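Local coordinates for protein anti-Sigma factor ChrR, transcriptional activator ChrR (Rhodobacter sphaeroides, PDB 2Z2S) that binds the extracytoplasmic function sigma factor sigma-E (RpoE) and holds it inactive as a zinc-dependent anti-sigma factor, with a cupin-like domain required for the response to singlet oxygen, at residues H6-L12 against C38-A42; L11-Y15 against V28-L32; S21-L26 against T121-A127. The contacts are given in a common frame with arbitrary orientation. Residues are numbered along the deposited sequence.

Contact 1. Residues H6-L12 against C38-A42; sequences HVSDALL and CRARA. With ZN (zinc ion), chain I.
A zinc ion shared between a chain end and a distant helix is a compact way to close a small fold, and residues 6-12 against 38-42 illustrate it. His6 and Val7 are extended; Ser8 is the N-cap of helix 9-17, its OG accepting from Leu11 N at 3.3 Å. Residues 38-42 are helical. The CA atoms of His6 and Cys38 lie 6.7 Å apart, those of Leu12 and Ala42 5.9 Å. Cys38, chi1 m, points its SG at the metal (2.2 Å), which His6 ND1 (His6 chi1 m, chi2 -73°) binds at 2.0 Å; His31 and Cys35 complete the site. Cys38 SG weakly accepts from Val7 N (3.6 Å) and sits 3.1 Å from His6 CB. One turn on, Arg41 (m, then t, t) lays its CB 3.7 Å from Leu12 CD2 and brings NH2 to 3.8 Å from His6 CD2. Asp9 OD1 approaches Arg41 NH1 at 4.3 Å, charge proximity without a salt bridge; the guanidinium's salt bridge is to Glu37. The zinc thus ties the loop before helix 9-17 to helix 36-54, supplemented by a weak N-H...S hydrogen bond, in the Cys2His2 site of an anti-sigma domain whose zinc is required for inhibition.

Contact 2. Residues L11-Y15 against V28-L32; sequences LLTAY and VATHL. With ZN (zinc ion), chain I.
Two helices that cross nearly at right angles can still share a core if a few large side chains fill the gap, as between residues 11-15 and 28-32. Both segments are helical; their axes approach to 11.5 Å with a signed crossing angle of -101°, and the nearest CA pair is Tyr15 and Val28 at 7.6 Å. Val28 (chi1 t) and Tyr15 (chi1 t, chi2 88°) bury the most surface. Val28 CG1 meets both Tyr15 CD1 and Leu12 CD1 at 4.1 Å, filling the angle between those side chains. The Tyr15 ring reaches along the second helix: its CE1 lies 3.9 Å from Ala29 CB, and its CE2 3.9 Å from Leu32 CD1. Leu32 (m, t) comes next in buried area, its CD2 also 4.5 Å from Leu12 CD1. The interface is apolar throughout, while the phenolic OH of Tyr15 bonds to the backbone of RpoE. On the same helix, but turned out of this interface, His31 (chi1 t) binds zinc through NE2 at 2.0 Å. Around this buried helical core of the anti-sigma domain, helix 36-54 packs against Leu12 and Leu32, strand 147-151 of the cupin-like domain meets Leu11 and Val28, and RpoE touches Tyr15, Ala29 and Leu32.

Contact 3. Residues S21-L26 against T121-A127; sequences SEAFSL and TGGEAIA
Ala23 packs its methyl against Ala125, where a loop runs into a strand, CB to CB 3.5 Å and CB to Ala125 O 3.3 Å, with Ala127 CB 4.2 Å from the same methyl. It belongs to the first turn of helix 22-32, for which Ser21 is the N-cap; opposite, residues 121-125 lie in the loop joining the neighbouring antiparallel strands 115-119 and 126-132. CA atoms pair as Ser21 with Gly123 (5.4 Å) and Ala23 with Ala127 (5.3 Å). The fully extended Glu22 (t, t) carries OE2 to Gly122 N, a short 2.5 Å hydrogen bond, and CD to 3.7 Å from Thr121 CB; a CB on Gly122 would crowd that oxygen. Gly123 has phi 68°, and a CB there would press on Ser21 CB. Phe24 (m) presents a ring face to Ala125 CB, CE2 to CB 4.0 Å, and Leu26 CD2 lies 4.3 Å from Ala127 CB. A water accepts from Ala23 N (2.8 Å) and donates to Gly122 O (2.5 Å) and Ala125 O (2.8 Å). Here the anti-sigma and cupin-like domains meet. Small residues permit close backbone approach; since Glu22 OE2 also bonds to the RpoE backbone, one carboxylate joins both domains and the sigma factor.

How the contacts relate
Helix packing, metal binding and domain docking are distributed here along one polypeptide. Contacts 1 and 2 lie side by side, centres about 6 Å apart: both use helix 9-17, share Leu11 and Leu12, and reach the same zinc, to which contact 1 brings His6 and Cys38 and contact 2 His31. Contact 3 is centred about 12 Å from contact 2 and about 17 Å from contact 1. Its segments alternate along the chain with those of each of the others. Helix 22-32 is the common element of contacts 2 and 3: its first turn meets the 121-127 loop of the cupin-like domain, and near its end His31 reaches the zinc.

Contact 1. Residues H6-L12 against C38-A42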
ATOM      1  N   HIS B   6     -10.243  -9.805   7.256  1.00 32.69           N
ATOM      2  CA  HIS B   6      -9.420  -8.737   6.717  1.00 31.12           C
ATOM      3  C   HIS B   6      -8.430  -8.066   7.642  1.00 31.21           C
ATOM      4  O   HIS B   6      -8.278  -8.445   8.802  1.00 33.28           O
ATOM      5  CB  HIS B   6     -10.355  -7.704   6.114  1.00 28.70           C
ATOM      6  CG  HIS B   6     -11.353  -8.305   5.177  1.00 27.37           C
ATOM      7  ND1 HIS B   6     -11.013  -8.764   3.923  1.00 26.60           N
ATOM      8  CD2 HIS B   6     -12.665  -8.594   5.340  1.00 26.36           C
ATOM      9  CE1 HIS B   6     -12.072  -9.313   3.353  1.00 24.85           C
ATOM     10  NE2 HIS B   6     -13.085  -9.224   4.193  1.00 26.85           N
ATOM     11  N   VAL B   7      -7.733  -7.074   7.107  1.00 30.09           N
ATOM     12  CA  VAL B   7      -6.755  -6.350   7.886  1.00 30.25           C
ATOM     13  C   VAL B   7      -7.513  -5.296   8.665  1.00 31.49           C
ATOM     14  O   VAL B   7      -8.359  -4.600   8.104  1.00 31.10           O
ATOM     15  CB  VAL B   7      -5.713  -5.678   6.982  1.00 28.26           C
ATOM     16  CG1 VAL B   7      -4.705  -4.938   7.815  1.00 29.42           C
ATOM     17  CG2 VAL B   7      -5.027  -6.697   6.160  1.00 26.70           C
ATOM     18  N   SER B   8      -7.226  -5.195   9.961  1.00 33.02           N
ATOM     19  CA  SER B   8      -7.902  -4.228  10.823  1.00 33.27           C
ATOM     20  C   SER B   8      -7.707  -2.819  10.303  1.00 33.68           C
ATOM     21  O   SER B   8      -6.730  -2.535   9.621  1.00 33.57           O
ATOM     22  CB  SER B   8      -7.367  -4.325  12.245  1.00 33.58           C
ATOM     23  OG  SER B   8      -5.992  -3.995  12.286  1.00 33.68           O
ATOM     24  N   ASP B   9      -8.648  -1.938  10.620  1.00 35.20           N
ATOM     25  CA  ASP B   9      -8.566  -0.561  10.170  1.00 35.61           C
ATOM     26  C   ASP B   9      -7.299   0.102  10.665  1.00 34.86           C
ATOM     27  O   ASP B   9      -6.725   0.929   9.960  1.00 33.01           O
ATOM     28  CB  ASP B   9      -9.788   0.238  10.634  1.00 37.85           C
ATOM     29  CG  ASP B   9     -11.077  -0.206   9.942  1.00 43.33           C
ATOM     30  OD1 ASP B   9     -11.009  -0.553   8.742  1.00 45.26           O
ATOM     31  OD2 ASP B   9     -12.156  -0.189  10.591  1.00 45.36           O
ATOM     32  N   ALA B  10      -6.862  -0.275  11.870  1.00 34.84           N
ATOM     33  CA  ALA B  10      -5.657   0.290  12.476  1.00 32.59           C
ATOM     34  C   ALA B  10      -4.396  -0.145  11.726  1.00 32.63           C
ATOM     35  O   ALA B  10      -3.421   0.603  11.618  1.00 34.07           O
ATOM     36  CB  ALA B  10      -5.577  -0.109  13.907  1.00 29.40           C
ATOM     37  N   LEU B  11      -4.401  -1.354  11.199  1.00 31.50           N
ATOM     38  CA  LEU B  11      -3.245  -1.794  10.443  1.00 30.98           C
ATOM     39  C   LEU B  11      -3.255  -1.170   9.041  1.00 30.60           C
ATOM     40  O   LEU B  11      -2.200  -0.924   8.447  1.00 31.97           O
ATOM     41  CB  LEU B  11      -3.229  -3.314  10.334  1.00 30.91           C
ATOM     42  CG  LEU B  11      -2.629  -4.082  11.500  1.00 28.67           C
ATOM     43  CD1 LEU B  11      -2.490  -5.540  11.108  1.00 26.58           C
ATOM     44  CD2 LEU B  11      -1.288  -3.493  11.836  1.00 27.65           C
ATOM     45  N   LEU B  12      -4.448  -0.928   8.510  1.00 29.19           N
ATOM     46  CA  LEU B  12      -4.588  -0.314   7.200  1.00 27.99           C
ATOM     47  C   LEU B  12      -4.181   1.152   7.270  1.00 27.79           C
ATOM     48  O   LEU B  12      -3.610   1.690   6.324  1.00 27.86           O
ATOM     49  CB  LEU B  12      -6.023  -0.444   6.719  1.00 28.79           C
ATOM     50  CG  LEU B  12      -6.230  -1.450   5.587  1.00 29.37           C
ATOM     51  CD1 LEU B  12      -5.356  -2.685   5.719  1.00 29.82           C
ATOM     52  CD2 LEU B  12      -7.667  -1.820   5.596  1.00 29.46           C
ATOM     53  N   CYS B  38     -10.093  -5.017   0.962  1.00 17.82           N
ATOM     54  CA  CYS B  38      -9.076  -4.300   1.732  1.00 18.23           C
ATOM     55  C   CYS B  38      -8.300  -3.334   0.835  1.00 19.47           C
ATOM     56  O   CYS B  38      -7.777  -2.301   1.280  1.00 20.29           O
ATOM     57  CB  CYS B  38      -8.120  -5.288   2.418  1.00 15.96           C
ATOM     58  SG  CYS B  38      -8.876  -6.295   3.752  1.00 11.54           S
ATOM     59  N   ARG B  39      -8.239  -3.673  -0.443  1.00 19.77           N
ATOM     60  CA  ARG B  39      -7.552  -2.838  -1.410  1.00 19.81           C
ATOM     61  C   ARG B  39      -8.313  -1.510  -1.568  1.00 21.29           C
ATOM     62  O   ARG B  39      -7.715  -0.439  -1.706  1.00 21.80           O
ATOM     63  CB  ARG B  39      -7.488  -3.570  -2.734  1.00 19.05           C
ATOM     64  CG  ARG B  39      -6.477  -3.014  -3.693  1.00 18.48           C
ATOM     65  CD  ARG B  39      -6.701  -3.686  -5.010  1.00 20.27           C
ATOM     66  NE  ARG B  39      -5.629  -4.577  -5.431  1.00 18.67           N
ATOM     67  CZ  ARG B  39      -4.408  -4.174  -5.762  1.00 22.82           C
ATOM     68  NH1 ARG B  39      -4.104  -2.884  -5.696  1.00 23.60           N
ATOM     69  NH2 ARG B  39      -3.512  -5.046  -6.219  1.00 21.21           N
ATOM     70  N   ALA B  40      -9.639  -1.583  -1.552  1.00 20.26           N
ATOM     71  CA  ALA B  40     -10.456  -0.381  -1.653  1.00 19.47           C
ATOM     72  C   ALA B  40     -10.383   0.423  -0.352  1.00 20.15           C
ATOM     73  O   ALA B  40     -10.496   1.659  -0.359  1.00 20.46           O
ATOM     74  CB  ALA B  40     -11.875  -0.746  -1.940  1.00 17.63           C
ATOM     75  N   ARG B  41     -10.227  -0.279   0.770  1.00 18.77           N
ATOM     76  CA  ARG B  41     -10.110   0.398   2.060  1.00 17.66           C
ATOM     77  C   ARG B  41      -8.802   1.195   2.148  1.00 16.97           C
ATOM     78  O   ARG B  41      -8.798   2.364   2.567  1.00 15.63           O
ATOM     79  CB  ARG B  41     -10.159  -0.615   3.184  1.00 17.09           C
ATOM     80  CG  ARG B  41     -11.420  -1.408   3.184  1.00 18.98           C
ATOM     81  CD  ARG B  41     -11.503  -2.162   4.477  1.00 17.53           C
ATOM     82  NE  ARG B  41     -12.577  -3.142   4.490  1.00 17.20           N
ATOM     83  CZ  ARG B  41     -12.752  -4.040   5.449  1.00 18.62           C
ATOM     84  NH1 ARG B  41     -11.921  -4.073   6.490  1.00 21.08           N
ATOM     85  NH2 ARG B  41     -13.723  -4.940   5.337  1.00 14.18           N
ATOM     86  N   ALA B  42      -7.696   0.561   1.748  1.00 14.22           N
ATOM     87  CA  ALA B  42      -6.408   1.233   1.759  1.00 12.99           C
ATOM     88  C   ALA B  42      -6.541   2.493   0.899  1.00 12.76           C
ATOM     89  O   ALA B  42      -6.114   3.594   1.274  1.00 10.86           O
ATOM     90  CB  ALA B  42      -5.340   0.322   1.186  1.00 16.25           C
TER
HETATM   91 ZN    ZN I 204      -9.336  -8.290   2.947  1.00 49.79          ZN

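Contact 2. Residues L11-Y15 against V28-L32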
ATOM      1  N   LEU B  11      -4.401  -1.354  11.199  1.00 31.50           N
ATOM      2  CA  LEU B  11      -3.245  -1.794  10.443  1.00 30.98           C
ATOM      3  C   LEU B  11      -3.255  -1.170   9.041  1.00 30.60           C
ATOM      4  O   LEU B  11      -2.200  -0.924   8.447  1.00 31.97           O
ATOM      5  CB  LEU B  11      -3.229  -3.314  10.334  1.00 30.91           C
ATOM      6  CG  LEU B  11      -2.629  -4.082  11.500  1.00 28.67           C
ATOM      7  CD1 LEU B  11      -2.490  -5.540  11.108  1.00 26.58           C
ATOM      8  CD2 LEU B  11      -1.288  -3.493  11.836  1.00 27.65           C
ATOM      9  N   LEU B  12      -4.448  -0.928   8.510  1.00 29.19           N
ATOM     10  CA  LEU B  12      -4.588  -0.314   7.200  1.00 27.99           C
ATOM     11  C   LEU B  12      -4.181   1.152   7.270  1.00 27.79           C
ATOM     12  O   LEU B  12      -3.610   1.690   6.324  1.00 27.86           O
ATOM     13  CB  LEU B  12      -6.023  -0.444   6.719  1.00 28.79           C
ATOM     14  CG  LEU B  12      -6.230  -1.450   5.587  1.00 29.37           C
ATOM     15  CD1 LEU B  12      -5.356  -2.685   5.719  1.00 29.82           C
ATOM     16  CD2 LEU B  12      -7.667  -1.820   5.596  1.00 29.46           C
ATOM     17  N   THR B  13      -4.479   1.804   8.388  1.00 27.24           N
ATOM     18  CA  THR B  13      -4.075   3.198   8.569  1.00 25.78           C
ATOM     19  C   THR B  13      -2.542   3.289   8.688  1.00 26.83           C
ATOM     20  O   THR B  13      -1.916   4.220   8.163  1.00 24.63           O
ATOM     21  CB  THR B  13      -4.705   3.811   9.826  1.00 22.58           C
ATOM     22  OG1 THR B  13      -6.127   3.794   9.690  1.00 22.58           O
ATOM     23  CG2 THR B  13      -4.250   5.252  10.003  1.00 19.52           C
ATOM     24  N   ALA B  14      -1.948   2.323   9.382  1.00 27.50           N
ATOM     25  CA  ALA B  14      -0.502   2.308   9.534  1.00 29.74           C
ATOM     26  C   ALA B  14       0.137   2.051   8.180  1.00 30.96           C
ATOM     27  O   ALA B  14       1.116   2.706   7.828  1.00 32.70           O
ATOM     28  CB  ALA B  14      -0.070   1.234  10.515  1.00 30.41           C
ATOM     29  N   TYR B  15      -0.404   1.101   7.420  1.00 30.53           N
ATOM     30  CA  TYR B  15       0.153   0.808   6.097  1.00 30.03           C
ATOM     31  C   TYR B  15       0.050   2.036   5.189  1.00 29.61           C
ATOM     32  O   TYR B  15       0.972   2.347   4.445  1.00 26.90           O
ATOM     33  CB  TYR B  15      -0.577  -0.365   5.435  1.00 29.64           C
ATOM     34  CG  TYR B  15      -0.098  -0.650   4.024  1.00 29.33           C
ATOM     35  CD1 TYR B  15       0.976  -1.515   3.783  1.00 29.53           C
ATOM     36  CD2 TYR B  15      -0.688  -0.018   2.932  1.00 28.03           C
ATOM     37  CE1 TYR B  15       1.453  -1.740   2.473  1.00 29.28           C
ATOM     38  CE2 TYR B  15      -0.226  -0.228   1.625  1.00 28.42           C
ATOM     39  CZ  TYR B  15       0.842  -1.087   1.393  1.00 30.42           C
ATOM     40  OH  TYR B  15       1.290  -1.278   0.089  1.00 29.32           O
ATOM     41  N   VAL B  28       0.396  -7.439   5.142  1.00 21.04           N
ATOM     42  CA  VAL B  28      -0.731  -6.582   4.827  1.00 22.66           C
ATOM     43  C   VAL B  28      -0.890  -6.395   3.322  1.00 23.63           C
ATOM     44  O   VAL B  28      -1.992  -6.509   2.782  1.00 23.40           O
ATOM     45  CB  VAL B  28      -0.579  -5.223   5.482  1.00 21.17           C
ATOM     46  CG1 VAL B  28      -1.696  -4.308   5.039  1.00 22.43           C
ATOM     47  CG2 VAL B  28      -0.617  -5.385   6.972  1.00 23.61           C
ATOM     48  N   ALA B  29       0.216  -6.119   2.641  1.00 23.16           N
ATOM     49  CA  ALA B  29       0.165  -5.924   1.199  1.00 23.43           C
ATOM     50  C   ALA B  29      -0.097  -7.206   0.404  1.00 23.42           C
ATOM     51  O   ALA B  29      -0.595  -7.137  -0.711  1.00 24.55           O
ATOM     52  CB  ALA B  29       1.449  -5.255   0.709  1.00 22.57           C
ATOM     53  N   THR B  30       0.228  -8.376   0.947  1.00 23.39           N
ATOM     54  CA  THR B  30      -0.037  -9.589   0.190  1.00 23.30           C
ATOM     55  C   THR B  30      -1.520  -9.829   0.277  1.00 23.80           C
ATOM     56  O   THR B  30      -2.148 -10.338  -0.654  1.00 22.73           O
ATOM     57  CB  THR B  30       0.712 -10.819   0.725  1.00 23.67           C
ATOM     58  OG1 THR B  30       2.125 -10.617   0.598  1.00 22.81           O
ATOM     59  CG2 THR B  30       0.350 -12.046  -0.114  1.00 23.11           C
ATOM     60  N   HIS B  31      -2.097  -9.449   1.403  1.00 25.52           N
ATOM     61  CA  HIS B  31      -3.526  -9.612   1.538  1.00 26.83           C
ATOM     62  C   HIS B  31      -4.140  -8.653   0.534  1.00 27.35           C
ATOM     63  O   HIS B  31      -4.973  -9.053  -0.269  1.00 28.86           O
ATOM     64  CB  HIS B  31      -3.994  -9.257   2.946  1.00 26.41           C
ATOM     65  CG  HIS B  31      -5.466  -9.410   3.134  1.00 28.07           C
ATOM     66  ND1 HIS B  31      -6.110 -10.623   3.007  1.00 29.26           N
ATOM     67  CD2 HIS B  31      -6.429  -8.501   3.422  1.00 28.64           C
ATOM     68  CE1 HIS B  31      -7.406 -10.455   3.211  1.00 28.48           C
ATOM     69  NE2 HIS B  31      -7.624  -9.177   3.465  1.00 28.93           N
ATOM     70  N   LEU B  32      -3.698  -7.395   0.560  1.00 27.26           N
ATOM     71  CA  LEU B  32      -4.229  -6.378  -0.343  1.00 28.03           C
ATOM     72  C   LEU B  32      -4.226  -6.806  -1.796  1.00 30.08           C
ATOM     73  O   LEU B  32      -5.125  -6.442  -2.557  1.00 33.25           O
ATOM     74  CB  LEU B  32      -3.475  -5.044  -0.213  1.00 24.82           C
ATOM     75  CG  LEU B  32      -3.614  -4.202   1.068  1.00 24.17           C
ATOM     76  CD1 LEU B  32      -3.051  -2.826   0.817  1.00 22.37           C
ATOM     77  CD2 LEU B  32      -5.060  -4.089   1.500  1.00 21.69           C
TER
HETATM   78 ZN    ZN I 204      -9.336  -8.290   2.947  1.00 49.79          ZN

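Contact 3. Residues S21-L26 against T121-A127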
ATOM      1  N   SER B  21       6.419  -1.725   9.852  1.00 32.21           N
ATOM      2  CA  SER B  21       7.732  -2.360   9.676  1.00 33.35           C
ATOM      3  C   SER B  21       7.633  -3.315   8.497  1.00 32.53           C
ATOM      4  O   SER B  21       6.622  -3.985   8.319  1.00 33.51           O
ATOM      5  CB  SER B  21       8.143  -3.150  10.907  1.00 34.40           C
ATOM      6  OG  SER B  21       7.361  -4.324  10.981  1.00 37.42           O
ATOM      7  N   GLU B  22       8.695  -3.384   7.705  1.00 32.51           N
ATOM      8  CA  GLU B  22       8.725  -4.210   6.501  1.00 32.47           C
ATOM      9  C   GLU B  22       8.005  -5.549   6.572  1.00 31.78           C
ATOM     10  O   GLU B  22       7.290  -5.938   5.646  1.00 31.27           O
ATOM     11  CB  GLU B  22      10.163  -4.438   6.056  1.00 31.65           C
ATOM     12  CG  GLU B  22      10.232  -5.113   4.710  1.00 35.17           C
ATOM     13  CD  GLU B  22      11.639  -5.193   4.158  1.00 36.82           C
ATOM     14  OE1 GLU B  22      11.818  -5.813   3.089  1.00 39.06           O
ATOM     15  OE2 GLU B  22      12.561  -4.637   4.787  1.00 36.64           O
ATOM     16  N   ALA B  23       8.198  -6.264   7.668  1.00 32.33           N
ATOM     17  CA  ALA B  23       7.546  -7.555   7.827  1.00 32.42           C
ATOM     18  C   ALA B  23       6.015  -7.396   7.722  1.00 31.33           C
ATOM     19  O   ALA B  23       5.375  -7.933   6.809  1.00 29.56           O
ATOM     20  CB  ALA B  23       7.944  -8.179   9.189  1.00 31.01           C
ATOM     21  N   PHE B  24       5.434  -6.653   8.658  1.00 30.43           N
ATOM     22  CA  PHE B  24       3.998  -6.440   8.649  1.00 31.31           C
ATOM     23  C   PHE B  24       3.521  -5.883   7.303  1.00 29.19           C
ATOM     24  O   PHE B  24       2.496  -6.309   6.790  1.00 29.33           O
ATOM     25  CB  PHE B  24       3.588  -5.519   9.812  1.00 34.54           C
ATOM     26  CG  PHE B  24       3.819  -6.130  11.172  1.00 37.38           C
ATOM     27  CD1 PHE B  24       3.380  -7.415  11.447  1.00 39.17           C
ATOM     28  CD2 PHE B  24       4.463  -5.424  12.174  1.00 39.25           C
ATOM     29  CE1 PHE B  24       3.581  -7.988  12.687  1.00 38.57           C
ATOM     30  CE2 PHE B  24       4.664  -5.998  13.423  1.00 39.36           C
ATOM     31  CZ  PHE B  24       4.219  -7.280  13.675  1.00 38.91           C
ATOM     32  N   SER B  25       4.265  -4.944   6.729  1.00 27.02           N
ATOM     33  CA  SER B  25       3.909  -4.389   5.426  1.00 25.79           C
ATOM     34  C   SER B  25       3.840  -5.504   4.402  1.00 25.65           C
ATOM     35  O   SER B  25       3.058  -5.456   3.465  1.00 27.41           O
ATOM     36  CB  SER B  25       4.954  -3.382   4.966  1.00 25.75           C
ATOM     37  OG  SER B  25       5.068  -2.316   5.888  1.00 28.77           O
ATOM     38  N   LEU B  26       4.677  -6.514   4.567  1.00 25.32           N
ATOM     39  CA  LEU B  26       4.670  -7.627   3.637  1.00 24.04           C
ATOM     40  C   LEU B  26       3.362  -8.433   3.717  1.00 22.23           C
ATOM     41  O   LEU B  26       2.772  -8.804   2.713  1.00 20.25           O
ATOM     42  CB  LEU B  26       5.873  -8.530   3.917  1.00 24.52           C
ATOM     43  CG  LEU B  26       6.080  -9.722   2.975  1.00 26.61           C
ATOM     44  CD1 LEU B  26       5.900  -9.268   1.529  1.00 25.64           C
ATOM     45  CD2 LEU B  26       7.495 -10.330   3.193  1.00 25.96           C
ATOM     46  N   THR B 121      14.107  -9.390   5.803  1.00 49.79           N
ATOM     47  CA  THR B 121      13.482  -8.076   5.872  1.00 50.07           C
ATOM     48  C   THR B 121      14.194  -7.096   6.798  1.00 49.38           C
ATOM     49  O   THR B 121      14.920  -7.487   7.704  1.00 49.42           O
ATOM     50  CB  THR B 121      12.005  -8.170   6.349  1.00 50.31           C
ATOM     51  OG1 THR B 121      11.945  -8.894   7.586  1.00 50.08           O
ATOM     52  CG2 THR B 121      11.137  -8.855   5.300  1.00 49.65           C
ATOM     53  N   GLY B 122      13.968  -5.810   6.553  1.00 47.87           N
ATOM     54  CA  GLY B 122      14.549  -4.781   7.385  1.00 46.37           C
ATOM     55  C   GLY B 122      13.608  -4.689   8.566  1.00 46.12           C
ATOM     56  O   GLY B 122      12.747  -5.552   8.713  1.00 46.02           O
ATOM     57  N   GLY B 123      13.750  -3.662   9.396  1.00 45.69           N
ATOM     58  CA  GLY B 123      12.882  -3.531  10.553  1.00 45.35           C
ATOM     59  C   GLY B 123      13.131  -4.602  11.602  1.00 46.00           C
ATOM     60  O   GLY B 123      13.924  -5.519  11.396  1.00 44.95           O
ATOM     61  N   GLU B 124      12.444  -4.487  12.734  1.00 46.98           N
ATOM     62  CA  GLU B 124      12.587  -5.445  13.815  1.00 47.39           C
ATOM     63  C   GLU B 124      11.364  -6.340  14.004  1.00 48.45           C
ATOM     64  O   GLU B 124      10.971  -6.620  15.131  1.00 50.46           O
ATOM     65  CB  GLU B 124      12.890  -4.714  15.096  1.00 47.79           C
ATOM     66  N   ALA B 125      10.753  -6.765  12.902  1.00 48.66           N
ATOM     67  CA  ALA B 125       9.598  -7.661  12.932  1.00 47.41           C
ATOM     68  C   ALA B 125      10.038  -8.755  11.971  1.00 47.51           C
ATOM     69  O   ALA B 125      10.700  -8.467  10.976  1.00 47.99           O
ATOM     70  CB  ALA B 125       8.376  -6.961  12.414  1.00 47.60           C
ATOM     71  N   ILE B 126       9.699 -10.004  12.257  1.00 46.34           N
ATOM     72  CA  ILE B 126      10.147 -11.091  11.395  1.00 46.22           C
ATOM     73  C   ILE B 126       9.042 -11.698  10.543  1.00 46.82           C
ATOM     74  O   ILE B 126       7.907 -11.811  10.986  1.00 46.51           O
ATOM     75  CB  ILE B 126      10.802 -12.222  12.233  1.00 44.95           C
ATOM     76  CG1 ILE B 126      12.013 -11.687  13.006  1.00 44.66           C
ATOM     77  CG2 ILE B 126      11.248 -13.350  11.324  1.00 44.54           C
ATOM     78  CD1 ILE B 126      11.677 -10.791  14.196  1.00 45.52           C
ATOM     79  N   ALA B 127       9.386 -12.101   9.324  1.00 47.74           N
ATOM     80  CA  ALA B 127       8.420 -12.704   8.413  1.00 49.33           C
ATOM     81  C   ALA B 127       8.928 -14.077   8.042  1.00 51.01           C
ATOM     82  O   ALA B 127      10.141 -14.293   7.983  1.00 50.91           O
ATOM     83  CB  ALA B 127       8.272 -11.861   7.164  1.00 49.31           C
TER
HETATM   84  O   HOH W   1      10.435  -6.288   9.318  1.00 37.01           O